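PDB 5H7E: RNA 2',3'-cyclic phosphodiesterase from Deinococcus radiodurans, which belongs to the LigT-like phosphoesterases of the 2H clan, a family of two-lobed alpha/beta proteins. Local coordinates for residues R7-L12 and T155-I160; P53-D58 and R113-G118; L62-T67 and S172-R177; H74-G79 and D146-A151. All blocks are in the same frame, centred on the assembly; numbering follows the deposited sequence.

Contact 1: R7-L12 and T155-I160; sequences RLFYAL and TLYRSI
F9 and Y157 are a hydrogen-bonded pair between antiparallel strands 6-13 and 148-160 of the sheet of this LigT-like fold: Y157 N reaches F9 O at 2.8 Å, nearly straight (172°), and F9 N returns to Y157 O at 2.9 Å. Y157 CB lies over the F9 ring toward its rim, 3.4 Å from F9 CZ. The two ring planes differ by 18°, yet their centroids are 5.0 Å apart, evidence of a slid pair with little overlap. With L8, Y10, L156 and R158, the other face is built differently. There L156 CD1 stands over the centre of the Y10 ring, 3.9 Å from its centroid, and L8 CD2 meets R158 CB at 3.6 Å. In the second shell, Y168 meets the F9 ring edge-to-face, while Y10 OH bonds to L59 O of helix 56-67, which packs on the L8 and Y10 face. Beside R7 and S159, one water accepts from R7 N and R158 NE and donates to S159 O, its oxygen 2.7 Å from S159 O.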
loop_
_atom_site.group_PDB
_atom_site.type_symbol
_atom_site.label_atom_id
_atom_site.label_comp_id
_atom_site.label_asym_id
_atom_site.label_seq_id
_atom_site.Cartn_x
_atom_site.Cartn_y
_atom_site.Cartn_z
ATOM N N ARG A 7 6.911 -10.692 -7.767
ATOM C CA ARG A 7 5.913 -9.626 -7.654
ATOM C C ARG A 7 6.249 -8.850 -6.406
ATOM O O ARG A 7 6.205 -9.414 -5.298
ATOM C CB ARG A 7 4.476 -10.145 -7.531
ATOM C CG ARG A 7 4.028 -11.048 -8.643
ATOM C CD ARG A 7 2.571 -11.480 -8.443
ATOM N NE ARG A 7 2.132 -12.287 -9.570
ATOM C CZ ARG A 7 0.860 -12.444 -9.914
ATOM N NH1 ARG A 7 -0.091 -11.841 -9.204
ATOM N NH2 ARG A 7 0.539 -13.192 -10.965
ATOM N N LEU A 8 6.627 -7.575 -6.583
ATOM C CA LEU A 8 7.099 -6.802 -5.452
ATOM C C LEU A 8 6.242 -5.557 -5.328
ATOM O O LEU A 8 5.600 -5.120 -6.283
ATOM C CB LEU A 8 8.547 -6.343 -5.590
ATOM C CG LEU A 8 9.540 -7.494 -5.810
ATOM C CD1 LEU A 8 10.953 -6.897 -5.985
ATOM C CD2 LEU A 8 9.551 -8.475 -4.638
ATOM N N PHE A 9 6.222 -4.978 -4.124
ATOM C CA PHE A 9 5.594 -3.667 -4.015
ATOM C C PHE A 9 6.192 -2.936 -2.832
ATOM O O PHE A 9 6.683 -3.554 -1.898
ATOM C CB PHE A 9 4.043 -3.736 -3.904
ATOM C CG PHE A 9 3.534 -4.538 -2.734
ATOM C CD1 PHE A 9 3.428 -5.932 -2.816
ATOM C CD2 PHE A 9 3.096 -3.875 -1.585
ATOM C CE1 PHE A 9 2.919 -6.672 -1.749
ATOM C CE2 PHE A 9 2.581 -4.602 -0.516
ATOM C CZ PHE A 9 2.478 -5.985 -0.577
ATOM N N TYR A 10 6.246 -1.606 -2.946
ATOM C CA TYR A 10 6.676 -0.752 -1.844
ATOM C C TYR A 10 5.439 -0.260 -1.124
ATOM O O TYR A 10 4.472 0.126 -1.787
ATOM C CB TYR A 10 7.410 0.455 -2.365
ATOM C CG TYR A 10 8.822 0.239 -2.918
ATOM C CD1 TYR A 10 9.928 0.305 -2.103
ATOM C CD2 TYR A 10 8.993 0.058 -4.272
ATOM C CE1 TYR A 10 11.260 0.196 -2.651
ATOM C CE2 TYR A 10 10.259 -0.066 -4.818
ATOM C CZ TYR A 10 11.363 0.046 -4.014
ATOM O OH TYR A 10 12.598 -0.044 -4.648
ATOM N N ALA A 11 5.447 -0.363 0.198
ATOM C CA ALA A 11 4.237 0.063 0.913
ATOM C C ALA A 11 4.640 0.521 2.301
ATOM O O ALA A 11 5.697 0.158 2.823
ATOM C CB ALA A 11 3.235 -1.089 1.019
ATOM N N LEU A 12 3.725 1.246 2.951
ATOM C CA LEU A 12 3.793 1.447 4.407
ATOM C C LEU A 12 2.964 0.379 5.117
ATOM O O LEU A 12 1.806 0.124 4.751
ATOM C CB LEU A 12 3.240 2.830 4.808
ATOM C CG LEU A 12 3.805 4.013 4.017
ATOM C CD1 LEU A 12 3.145 5.322 4.594
ATOM C CD2 LEU A 12 5.304 4.092 4.252
ATOM N N THR A 155 8.519 -0.160 3.359
ATOM C CA THR A 155 8.823 -1.588 3.272
ATOM C C THR A 155 8.752 -2.038 1.816
ATOM O O THR A 155 7.837 -1.665 1.080
ATOM C CB THR A 155 7.856 -2.381 4.112
ATOM O OG1 THR A 155 7.989 -1.990 5.502
ATOM C CG2 THR A 155 8.109 -3.929 3.940
ATOM N N LEU A 156 9.711 -2.901 1.418
ATOM C CA LEU A 156 9.613 -3.584 0.134
ATOM C C LEU A 156 9.111 -5.003 0.392
ATOM O O LEU A 156 9.756 -5.759 1.110
ATOM C CB LEU A 156 10.971 -3.578 -0.578
ATOM C CG LEU A 156 11.060 -4.376 -1.893
ATOM C CD1 LEU A 156 10.232 -3.697 -2.973
ATOM C CD2 LEU A 156 12.551 -4.511 -2.413
ATOM N N TYR A 157 7.934 -5.327 -0.132
ATOM C CA TYR A 157 7.281 -6.623 0.050
ATOM C C TYR A 157 7.398 -7.454 -1.208
ATOM O O TYR A 157 7.430 -6.926 -2.329
ATOM C CB TYR A 157 5.779 -6.414 0.315
ATOM C CG TYR A 157 5.431 -5.809 1.639
ATOM C CD1 TYR A 157 5.353 -6.621 2.776
ATOM C CD2 TYR A 157 5.180 -4.449 1.759
ATOM C CE1 TYR A 157 4.984 -6.063 4.003
ATOM C CE2 TYR A 157 4.840 -3.882 2.989
ATOM C CZ TYR A 157 4.742 -4.706 4.090
ATOM O OH TYR A 157 4.408 -4.125 5.296
ATOM N N ARG A 158 7.379 -8.773 -1.029
ATOM C CA ARG A 158 7.139 -9.687 -2.131
ATOM C C ARG A 158 5.774 -10.327 -1.919
ATOM O O ARG A 158 5.447 -10.736 -0.807
ATOM C CB ARG A 158 8.196 -10.742 -2.190
ATOM C CG ARG A 158 7.985 -11.741 -3.299
ATOM C CD ARG A 158 9.102 -12.720 -3.319
ATOM N NE ARG A 158 8.774 -13.801 -4.232
ATOM C CZ ARG A 158 9.471 -14.932 -4.311
ATOM N NH1 ARG A 158 10.552 -15.095 -3.558
ATOM N NH2 ARG A 158 9.095 -15.870 -5.163
ATOM N N SER A 159 5.010 -10.458 -2.993
ATOM C CA SER A 159 3.721 -11.129 -2.954
ATOM C C SER A 159 3.823 -12.548 -3.495
ATOM O O SER A 159 4.385 -12.781 -4.566
ATOM C CB SER A 159 2.689 -10.312 -3.739
ATOM O OG SER A 159 1.456 -11.014 -3.797
ATOM N N ILE A 160 3.287 -13.505 -2.744
ATOM C CA ILE A 160 3.273 -14.901 -3.171
ATOM C C ILE A 160 1.835 -15.389 -3.134
ATOM O O ILE A 160 1.100 -15.089 -2.189
ATOM C CB ILE A 160 4.206 -15.760 -2.308
ATOM C CG1 ILE A 160 5.663 -15.427 -2.674
ATOM C CG2 ILE A 160 3.915 -17.274 -2.540
ATOM C CD1 ILE A 160 6.670 -15.673 -1.579
HETATM O O HOH W 1 6.501 -13.121 -6.131
#

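Contact 2: P53-D58 and R113-G118; sequences PERVED and RELGIG
R55 meets L115 where a Schellman motif follows the helix that begins at residue 101: G116, with phi of 70°, is the first residue to leave helical geometry, and its N still bonds to R113 O at 2.8 Å. The partner backbone is the 3-10 turn 53-55 that leads into helix 56-67. From it the R55 chain folds back on itself, bent at chi2 and chi3 (-46° and -58°); its guanidinium meets the closing turn edge-on, L115 O lying near its plane. R55 NH1 and NH2 both grip L115 O, at 3.0 Å and 3.2 Å. The NH1 bond lies in the carbonyl plane on a lone pair, whereas NH2 is tilted out of that plane. A second edge of the same group holds D58, since NE and NH1 of R55 both bond to D58 OD2 in a side-on salt bridge, NH1 at 2.9 Å from OD2. Fixed along two edges, the guanidinium has little freedom to rotate, and its positive charge next to a helix C-terminal carbonyl is probably favourable. The other carboxylate oxygen of D58 pairs with R61. I117 CG1 lies over one guanidinium face, toward the rim, 3.7 Å from R55 NH2. Apolar packing completes the join: I117 rests on L59, L115 on L62, and L115 CD1 approaches D58 CB to 4.0 Å.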
loop_
_atom_site.group_PDB
_atom_site.type_symbol
_atom_site.label_atom_id
_atom_site.label_comp_id
_atom_site.label_asym_id
_atom_site.label_seq_id
_atom_site.Cartn_x
_atom_site.Cartn_y
_atom_site.Cartn_z
ATOM N N PRO A 53 15.017 -11.295 -10.221
ATOM C CA PRO A 53 15.619 -11.254 -8.863
ATOM C C PRO A 53 16.946 -10.502 -8.820
ATOM O O PRO A 53 17.267 -9.865 -7.805
ATOM C CB PRO A 53 15.790 -12.746 -8.507
ATOM C CG PRO A 53 14.753 -13.441 -9.323
ATOM C CD PRO A 53 14.630 -12.654 -10.632
ATOM N N GLU A 54 17.676 -10.461 -9.926
ATOM C CA GLU A 54 18.941 -9.735 -9.942
ATOM C C GLU A 54 18.765 -8.226 -9.826
ATOM O O GLU A 54 19.752 -7.519 -9.607
ATOM C CB GLU A 54 19.725 -10.071 -11.218
ATOM C CG GLU A 54 18.895 -9.908 -12.490
ATOM C CD GLU A 54 18.255 -11.224 -12.987
ATOM O OE1 GLU A 54 18.247 -11.410 -14.231
ATOM O OE2 GLU A 54 17.756 -12.054 -12.163
ATOM N N ARG A 55 17.540 -7.714 -9.937
ATOM C CA ARG A 55 17.302 -6.284 -9.815
ATOM C C ARG A 55 16.911 -5.872 -8.411
ATOM O O ARG A 55 16.741 -4.678 -8.172
ATOM C CB ARG A 55 16.201 -5.821 -10.786
ATOM C CG ARG A 55 16.515 -6.058 -12.287
ATOM C CD ARG A 55 17.938 -5.627 -12.685
ATOM N NE ARG A 55 18.226 -4.217 -12.417
ATOM C CZ ARG A 55 17.770 -3.205 -13.148
ATOM N NH1 ARG A 55 18.090 -1.942 -12.827
ATOM N NH2 ARG A 55 16.996 -3.450 -14.209
ATOM N N VAL A 56 16.762 -6.821 -7.486
ATOM C CA VAL A 56 16.242 -6.479 -6.169
ATOM C C VAL A 56 17.215 -5.583 -5.415
ATOM O O VAL A 56 16.803 -4.668 -4.704
ATOM C CB VAL A 56 15.910 -7.746 -5.376
ATOM C CG1 VAL A 56 15.517 -7.387 -3.950
ATOM C CG2 VAL A 56 14.771 -8.503 -6.074
ATOM N N GLU A 57 18.519 -5.830 -5.542
ATOM C CA GLU A 57 19.463 -4.955 -4.857
ATOM C C GLU A 57 19.350 -3.516 -5.326
ATOM O O GLU A 57 19.420 -2.598 -4.500
ATOM C CB GLU A 57 20.895 -5.478 -5.017
ATOM C CG GLU A 57 21.880 -4.790 -4.079
ATOM C CD GLU A 57 21.529 -4.990 -2.603
ATOM O OE1 GLU A 57 20.955 -6.045 -2.246
ATOM O OE2 GLU A 57 21.832 -4.082 -1.797
ATOM N N ASP A 58 19.126 -3.268 -6.630
ATOM C CA ASP A 58 18.891 -1.878 -7.061
ATOM C C ASP A 58 17.672 -1.282 -6.384
ATOM O O ASP A 58 17.671 -0.097 -6.036
ATOM C CB ASP A 58 18.703 -1.761 -8.573
ATOM C CG ASP A 58 19.997 -2.020 -9.356
ATOM O OD1 ASP A 58 21.112 -1.882 -8.784
ATOM O OD2 ASP A 58 19.877 -2.340 -10.569
ATOM N N ARG A 113 11.372 3.540 -12.689
ATOM C CA ARG A 113 11.379 3.696 -14.138
ATOM C C ARG A 113 12.788 3.939 -14.642
ATOM O O ARG A 113 13.193 3.409 -15.666
ATOM C CB ARG A 113 10.511 4.888 -14.507
ATOM C CG ARG A 113 10.142 5.055 -15.971
ATOM C CD ARG A 113 9.060 6.127 -16.152
ATOM N NE ARG A 113 8.276 6.318 -14.926
ATOM C CZ ARG A 113 7.120 6.967 -14.824
ATOM N NH1 ARG A 113 6.542 7.502 -15.892
ATOM N NH2 ARG A 113 6.534 7.064 -13.639
ATOM N N GLU A 114 13.529 4.748 -13.908
ATOM C CA GLU A 114 14.895 5.092 -14.267
ATOM C C GLU A 114 15.752 3.825 -14.293
ATOM O O GLU A 114 16.682 3.718 -15.075
ATOM C CB GLU A 114 15.444 6.198 -13.368
ATOM C CG GLU A 114 14.857 7.564 -13.713
ATOM C CD GLU A 114 14.957 8.596 -12.602
ATOM O OE1 GLU A 114 15.655 8.347 -11.606
ATOM O OE2 GLU A 114 14.331 9.667 -12.730
ATOM N N LEU A 115 15.461 2.896 -13.395
ATOM C CA LEU A 115 16.149 1.605 -13.345
ATOM C C LEU A 115 15.717 0.683 -14.472
ATOM O O LEU A 115 16.306 -0.382 -14.619
ATOM C CB LEU A 115 15.888 0.912 -11.998
ATOM C CG LEU A 115 16.589 1.585 -10.817
ATOM C CD1 LEU A 115 16.068 1.060 -9.518
ATOM C CD2 LEU A 115 18.145 1.421 -10.906
ATOM N N GLY A 116 14.710 1.053 -15.264
ATOM C CA GLY A 116 14.218 0.157 -16.299
ATOM C C GLY A 116 13.476 -1.045 -15.757
ATOM O O GLY A 116 13.523 -2.114 -16.360
ATOM N N ILE A 117 12.839 -0.895 -14.614
ATOM C CA ILE A 117 12.044 -1.942 -13.983
ATOM C C ILE A 117 10.578 -1.588 -14.153
ATOM O O ILE A 117 10.196 -0.424 -13.986
ATOM C CB ILE A 117 12.445 -2.066 -12.504
ATOM C CG1 ILE A 117 13.908 -2.535 -12.435
ATOM C CG2 ILE A 117 11.484 -2.990 -11.699
ATOM C CD1 ILE A 117 14.427 -2.447 -11.037
ATOM N N GLY A 118 9.756 -2.581 -14.486
ATOM C CA GLY A 118 8.356 -2.309 -14.807
ATOM C C GLY A 118 7.463 -2.089 -13.591
ATOM O O GLY A 118 7.614 -2.712 -12.540
#

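Contact 3: L62-T67 and S172-R177; sequences LGTRLT and STFRFR. With SO4 (sulfate ion), chain F.
F174 lays its ring against the backbone of G63, whose CA sits over the ring centre, 3.7 Å from the centroid. With no side chain at G63, helix and ring can come this close. T64 OG1, beside the same ring, lies 3.0 Å from sulfate O2 and within hydrogen-bonding range of K60 O, its one proton being within range of both. At R175 the main chain takes over: its N donates to sulfate O4 at 3.0 Å in an almost straight bond (178°), while its CB points away from the helix. Next, the F176 and T67 side chains cross at about a right angle, F176 CE1 being 3.6 Å from T67 CG2. The chi1 of T67, 55°, places OG1 where it bonds back to G63 O at 2.9 Å, an oxygen that T67 N meets from the opposite face. R177 closes the series. Its N donates to T67 O at 3.3 Å, and its extended side chain carries NE to sulfate O3 (2.9 Å) and NH2 to sulfate O4 (3.1 Å). Helix 62-67 and strand 172-175 run 17° from parallel, a helix packed on the sheet as in alpha/beta folds, with an anion site at the surface that a sulfate, probably from the crystallisation liquor, occupies.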
loop_
_atom_site.group_PDB
_atom_site.type_symbol
_atom_site.label_atom_id
_atom_site.label_comp_id
_atom_site.label_asym_id
_atom_site.label_seq_id
_atom_site.Cartn_x
_atom_site.Cartn_y
_atom_site.Cartn_z
ATOM N N LEU A 62 17.495 1.982 -3.950
ATOM C CA LEU A 62 16.552 3.080 -4.188
ATOM C C LEU A 62 15.719 3.372 -2.947
ATOM O O LEU A 62 15.557 4.539 -2.560
ATOM C CB LEU A 62 15.663 2.735 -5.386
ATOM C CG LEU A 62 14.558 3.769 -5.686
ATOM C CD1 LEU A 62 15.189 5.121 -6.139
ATOM C CD2 LEU A 62 13.738 3.131 -6.787
ATOM N N GLY A 63 15.231 2.333 -2.274
ATOM C CA GLY A 63 14.451 2.551 -1.060
ATOM C C GLY A 63 15.263 3.249 0.016
ATOM O O GLY A 63 14.793 4.201 0.641
ATOM N N THR A 64 16.533 2.858 0.176
ATOM C CA THR A 64 17.365 3.508 1.178
ATOM C C THR A 64 17.607 4.973 0.825
ATOM O O THR A 64 17.511 5.845 1.695
ATOM C CB THR A 64 18.693 2.737 1.280
ATOM O OG1 THR A 64 18.418 1.432 1.798
ATOM C CG2 THR A 64 19.657 3.436 2.208
ATOM N N ARG A 65 17.903 5.267 -0.439
ATOM C CA ARG A 65 18.247 6.638 -0.804
ATOM C C ARG A 65 17.044 7.562 -0.639
ATOM O O ARG A 65 17.194 8.711 -0.199
ATOM C CB ARG A 65 18.747 6.677 -2.248
ATOM C CG ARG A 65 19.243 8.015 -2.728
ATOM C CD ARG A 65 19.514 7.978 -4.235
ATOM N NE ARG A 65 18.432 8.644 -4.964
ATOM C CZ ARG A 65 17.777 8.128 -5.997
ATOM N NH1 ARG A 65 18.105 6.933 -6.460
ATOM N NH2 ARG A 65 16.803 8.822 -6.576
ATOM N N LEU A 66 15.853 7.085 -0.995
ATOM C CA LEU A 66 14.675 7.976 -0.963
ATOM C C LEU A 66 14.197 8.242 0.456
ATOM O O LEU A 66 13.505 9.239 0.694
ATOM C CB LEU A 66 13.521 7.401 -1.793
ATOM C CG LEU A 66 13.835 7.437 -3.300
ATOM C CD1 LEU A 66 12.713 6.898 -4.209
ATOM C CD2 LEU A 66 14.295 8.822 -3.791
ATOM N N THR A 67 14.506 7.368 1.408
ATOM C CA THR A 67 14.024 7.526 2.770
ATOM C C THR A 67 15.050 8.148 3.675
ATOM O O THR A 67 14.724 8.480 4.819
ATOM C CB THR A 67 13.619 6.159 3.382
ATOM O OG1 THR A 67 14.748 5.260 3.287
ATOM C CG2 THR A 67 12.425 5.553 2.640
ATOM N N SER A 172 12.744 -6.081 2.529
ATOM C CA SER A 172 13.657 -5.131 3.132
ATOM C C SER A 172 12.827 -4.000 3.704
ATOM O O SER A 172 11.710 -3.756 3.257
ATOM C CB SER A 172 14.665 -4.585 2.118
ATOM O OG SER A 172 15.734 -4.026 2.848
ATOM N N THR A 173 13.351 -3.345 4.731
ATOM C CA THR A 173 12.724 -2.140 5.242
ATOM C C THR A 173 13.725 -0.998 5.154
ATOM O O THR A 173 14.940 -1.216 5.233
ATOM C CB THR A 173 12.228 -2.285 6.679
ATOM O OG1 THR A 173 13.323 -2.644 7.532
ATOM C CG2 THR A 173 11.150 -3.345 6.769
ATOM N N PHE A 174 13.211 0.206 4.935
ATOM C CA PHE A 174 14.062 1.386 4.733
ATOM C C PHE A 174 13.616 2.451 5.717
ATOM O O PHE A 174 12.511 2.977 5.596
ATOM C CB PHE A 174 13.970 1.905 3.300
ATOM C CG PHE A 174 13.962 0.814 2.273
ATOM C CD1 PHE A 174 15.138 0.141 1.971
ATOM C CD2 PHE A 174 12.786 0.483 1.598
ATOM C CE1 PHE A 174 15.110 -0.929 1.042
ATOM C CE2 PHE A 174 12.746 -0.570 0.687
ATOM C CZ PHE A 174 13.924 -1.262 0.402
ATOM N N ARG A 175 14.453 2.737 6.716
ATOM C CA ARG A 175 14.042 3.651 7.776
ATOM C C ARG A 175 14.057 5.097 7.287
ATOM O O ARG A 175 14.983 5.514 6.583
ATOM C CB ARG A 175 15.009 3.517 8.949
ATOM C CG ARG A 175 14.551 4.140 10.226
ATOM C CD ARG A 175 15.407 3.676 11.437
ATOM N NE ARG A 175 14.665 3.884 12.679
ATOM C CZ ARG A 175 13.681 3.090 13.098
ATOM N NH1 ARG A 175 13.029 3.363 14.219
ATOM N NH2 ARG A 175 13.346 2.019 12.392
ATOM N N PHE A 176 13.065 5.868 7.721
ATOM C CA PHE A 176 13.092 7.321 7.532
ATOM C C PHE A 176 14.066 7.901 8.547
ATOM O O PHE A 176 13.793 7.906 9.762
ATOM C CB PHE A 176 11.681 7.895 7.728
ATOM C CG PHE A 176 10.672 7.438 6.729
ATOM C CD1 PHE A 176 10.831 7.735 5.371
ATOM C CD2 PHE A 176 9.502 6.771 7.157
ATOM C CE1 PHE A 176 9.893 7.345 4.455
ATOM C CE2 PHE A 176 8.532 6.349 6.235
ATOM C CZ PHE A 176 8.707 6.624 4.880
ATOM N N ARG A 177 15.207 8.395 8.068
ATOM C CA ARG A 177 16.293 8.781 8.947
ATOM C C ARG A 177 16.476 10.285 9.014
ATOM O O ARG A 177 17.450 10.768 9.601
ATOM C CB ARG A 177 17.595 8.102 8.519
ATOM C CG ARG A 177 17.472 6.582 8.668
ATOM C CD ARG A 177 18.790 5.877 8.377
ATOM N NE ARG A 177 18.651 4.423 8.413
ATOM C CZ ARG A 177 18.775 3.665 9.506
ATOM N NH1 ARG A 177 19.036 4.219 10.688
ATOM N NH2 ARG A 177 18.610 2.343 9.416
HETATM S S SO4 F . 18.009 1.741 5.657
HETATM O O1 SO4 F . 18.747 0.529 5.256
HETATM O O2 SO4 F . 17.326 2.165 4.445
HETATM O O3 SO4 F . 18.930 2.808 6.072
HETATM O O4 SO4 F . 17.130 1.440 6.801
#

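Contact 4: H74-G79 and D146-A151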
loop_
_atom_site.group_PDB
_atom_site.type_symbol
_atom_site.label_atom_id
_atom_site.label_comp_id
_atom_site.label_asym_id
_atom_site.label_seq_id
_atom_site.Cartn_x
_atom_site.Cartn_y
_atom_site.Cartn_z
ATOM N N HIS A 74 3.788 11.088 9.306
ATOM C CA HIS A 74 2.619 11.055 10.172
ATOM C C HIS A 74 1.399 10.866 9.297
ATOM O O HIS A 74 1.036 11.764 8.537
ATOM C CB HIS A 74 2.520 12.316 11.003
ATOM C CG HIS A 74 1.424 12.228 12.014
ATOM N ND1 HIS A 74 0.345 13.085 12.030
ATOM C CD2 HIS A 74 1.198 11.316 12.993
ATOM C CE1 HIS A 74 -0.472 12.739 13.008
ATOM N NE2 HIS A 74 0.027 11.675 13.614
ATOM N N VAL A 75 0.820 9.650 9.326
ATOM C CA VAL A 75 -0.203 9.260 8.379
ATOM C C VAL A 75 -1.556 9.353 9.057
ATOM O O VAL A 75 -1.729 8.826 10.159
ATOM C CB VAL A 75 0.029 7.827 7.888
ATOM C CG1 VAL A 75 -0.979 7.497 6.722
ATOM C CG2 VAL A 75 1.497 7.661 7.370
ATOM N N ASN A 76 -2.492 10.063 8.413
ATOM C CA ASN A 76 -3.829 10.271 8.962
ATOM C C ASN A 76 -4.836 9.478 8.158
ATOM O O ASN A 76 -4.838 9.568 6.929
ATOM C CB ASN A 76 -4.162 11.743 8.876
ATOM C CG ASN A 76 -3.165 12.571 9.632
ATOM O OD1 ASN A 76 -3.193 12.577 10.851
ATOM N ND2 ASN A 76 -2.295 13.285 8.920
ATOM N N LEU A 77 -5.687 8.714 8.845
ATOM C CA LEU A 77 -6.876 8.162 8.200
ATOM C C LEU A 77 -7.871 9.265 7.918
ATOM O O LEU A 77 -7.998 10.223 8.705
ATOM C CB LEU A 77 -7.571 7.136 9.093
ATOM C CG LEU A 77 -6.811 5.874 9.497
ATOM C CD1 LEU A 77 -7.731 4.983 10.315
ATOM C CD2 LEU A 77 -6.281 5.151 8.261
ATOM N N ARG A 78 -8.560 9.151 6.762
ATOM C CA ARG A 78 -9.573 10.130 6.418
ATOM C C ARG A 78 -10.885 9.371 6.204
ATOM O O ARG A 78 -11.319 8.672 7.112
ATOM C CB ARG A 78 -9.134 11.000 5.215
ATOM C CG ARG A 78 -7.773 11.731 5.495
ATOM C CD ARG A 78 -7.988 12.822 6.589
ATOM N NE ARG A 78 -8.856 13.905 6.126
ATOM C CZ ARG A 78 -9.215 14.944 6.884
ATOM N NH1 ARG A 78 -8.887 14.944 8.156
ATOM N NH2 ARG A 78 -9.982 15.926 6.387
ATOM N N GLY A 79 -11.539 9.541 5.061
ATOM C CA GLY A 79 -12.864 8.964 4.826
ATOM C C GLY A 79 -12.763 7.738 3.929
ATOM O O GLY A 79 -11.707 7.429 3.419
ATOM N N ASP A 146 -10.580 9.232 12.594
ATOM C CA ASP A 146 -9.738 10.283 13.127
ATOM C C ASP A 146 -8.398 9.773 13.626
ATOM O O ASP A 146 -7.644 10.569 14.202
ATOM C CB ASP A 146 -10.438 11.044 14.268
ATOM C CG ASP A 146 -10.778 10.168 15.480
ATOM O OD1 ASP A 146 -10.338 9.015 15.617
ATOM O OD2 ASP A 146 -11.517 10.668 16.366
ATOM N N GLN A 147 -8.071 8.501 13.380
ATOM C CA GLN A 147 -6.842 7.956 13.920
ATOM C C GLN A 147 -5.662 8.269 13.004
ATOM O O GLN A 147 -5.818 8.572 11.819
ATOM C CB GLN A 147 -6.938 6.455 14.071
ATOM C CG GLN A 147 -8.051 5.972 15.047
ATOM C CD GLN A 147 -9.416 5.740 14.357
ATOM O OE1 GLN A 147 -9.672 6.229 13.281
ATOM N NE2 GLN A 147 -10.277 4.986 15.008
ATOM N N SER A 148 -4.487 8.252 13.612
ATOM C CA SER A 148 -3.273 8.493 12.843
ATOM C C SER A 148 -2.167 7.643 13.439
ATOM O O SER A 148 -2.278 7.137 14.573
ATOM C CB SER A 148 -2.870 9.965 12.888
ATOM O OG SER A 148 -2.632 10.358 14.217
ATOM N N TRP A 149 -1.060 7.509 12.678
ATOM C CA TRP A 149 0.101 6.823 13.243
ATOM C C TRP A 149 1.367 7.401 12.644
ATOM O O TRP A 149 1.332 8.043 11.602
ATOM C CB TRP A 149 0.113 5.313 12.986
ATOM C CG TRP A 149 0.477 4.861 11.582
ATOM C CD1 TRP A 149 1.683 4.291 11.235
ATOM C CD2 TRP A 149 -0.365 4.759 10.420
ATOM N NE1 TRP A 149 1.649 3.907 9.928
ATOM C CE2 TRP A 149 0.419 4.163 9.406
ATOM C CE3 TRP A 149 -1.707 5.119 10.118
ATOM C CZ2 TRP A 149 -0.084 3.916 8.115
ATOM C CZ3 TRP A 149 -2.194 4.865 8.831
ATOM C CH2 TRP A 149 -1.380 4.238 7.852
ATOM N N THR A 150 2.491 7.078 13.262
ATOM C CA THR A 150 3.803 7.501 12.761
ATOM C C THR A 150 4.492 6.316 12.121
ATOM O O THR A 150 4.707 5.281 12.777
ATOM C CB THR A 150 4.653 8.060 13.899
ATOM O OG1 THR A 150 4.023 9.229 14.413
ATOM C CG2 THR A 150 6.024 8.484 13.361
ATOM N N ALA A 151 4.748 6.428 10.817
ATOM C CA ALA A 151 5.372 5.348 10.053
ATOM C C ALA A 151 6.877 5.467 10.110
ATOM O O ALA A 151 7.417 6.453 9.600
ATOM C CB ALA A 151 4.902 5.412 8.623
HETATM O O HOH W 2 -7.129 11.101 10.987
#
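V75 and W149 are a hydrogen-bonded antiparallel pair joining strand 73-83 to the start of strand 148-160 in the sheet of this LigT-like protein, and their side chains run alongside each other in the same direction. The chi1 of W149, 75°, tucks CG in over the main chain, and the indole lies flat against the valine. V75 CB is 3.7 Å from the centroid of the six-membered ring, only 4° off its normal, and V75 CG1 reaches CH2 of W149 at 3.5 Å. L77 arrives differently: its CD2 is at the edge of the indole, 4.1 Å from W149 CZ3, the two side chains crossing at about a right angle. On the face of H74, N76, S148 and T150 the groups are polar. H74 holds CG anti to its backbone N (chi1 -173°), and the imidazole extends diagonally over the neighbouring strand, with H74 NE2 3.0 Å from S148 OG. N76 OD1 approaches S148 CB to 3.3 Å, while N76 ND2 bonds to E97. Past the last regular pair, L77 N bonds to Q147 O at 3.0 Å, and a water donates to both Q147 O and L77 O. The chemistry is thus two-sided: an apolar face on which I18 packs against L77 and W149, and a polar face on which H74 and T150 are exposed, with a glycerol near T150.

In the fold
Contacts 1 and 4 use the two ends of one long strand, their centres 21 Å apart and on opposite sides of the chain's centre. That strand, 148-160, pairs with 6-13 at one end and with 73-83 at the other, so one antiparallel sheet system, branched or curled, probably spans both lobes. Contact 3 adds the next strand, 167-175, and L156 N is 2.8 Å from S172 O, a probable hydrogen bond. Contacts 2 and 3 share helix 56-67 and touch through L115 and L62, with centres 15 Å apart. Contact 2 is farthest from contact 4, about 20 Å between nearest atoms. Along the chain, contact 1 encloses contacts 2 and 4, whose segments alternate, so each contact brings together parts far apart in sequence.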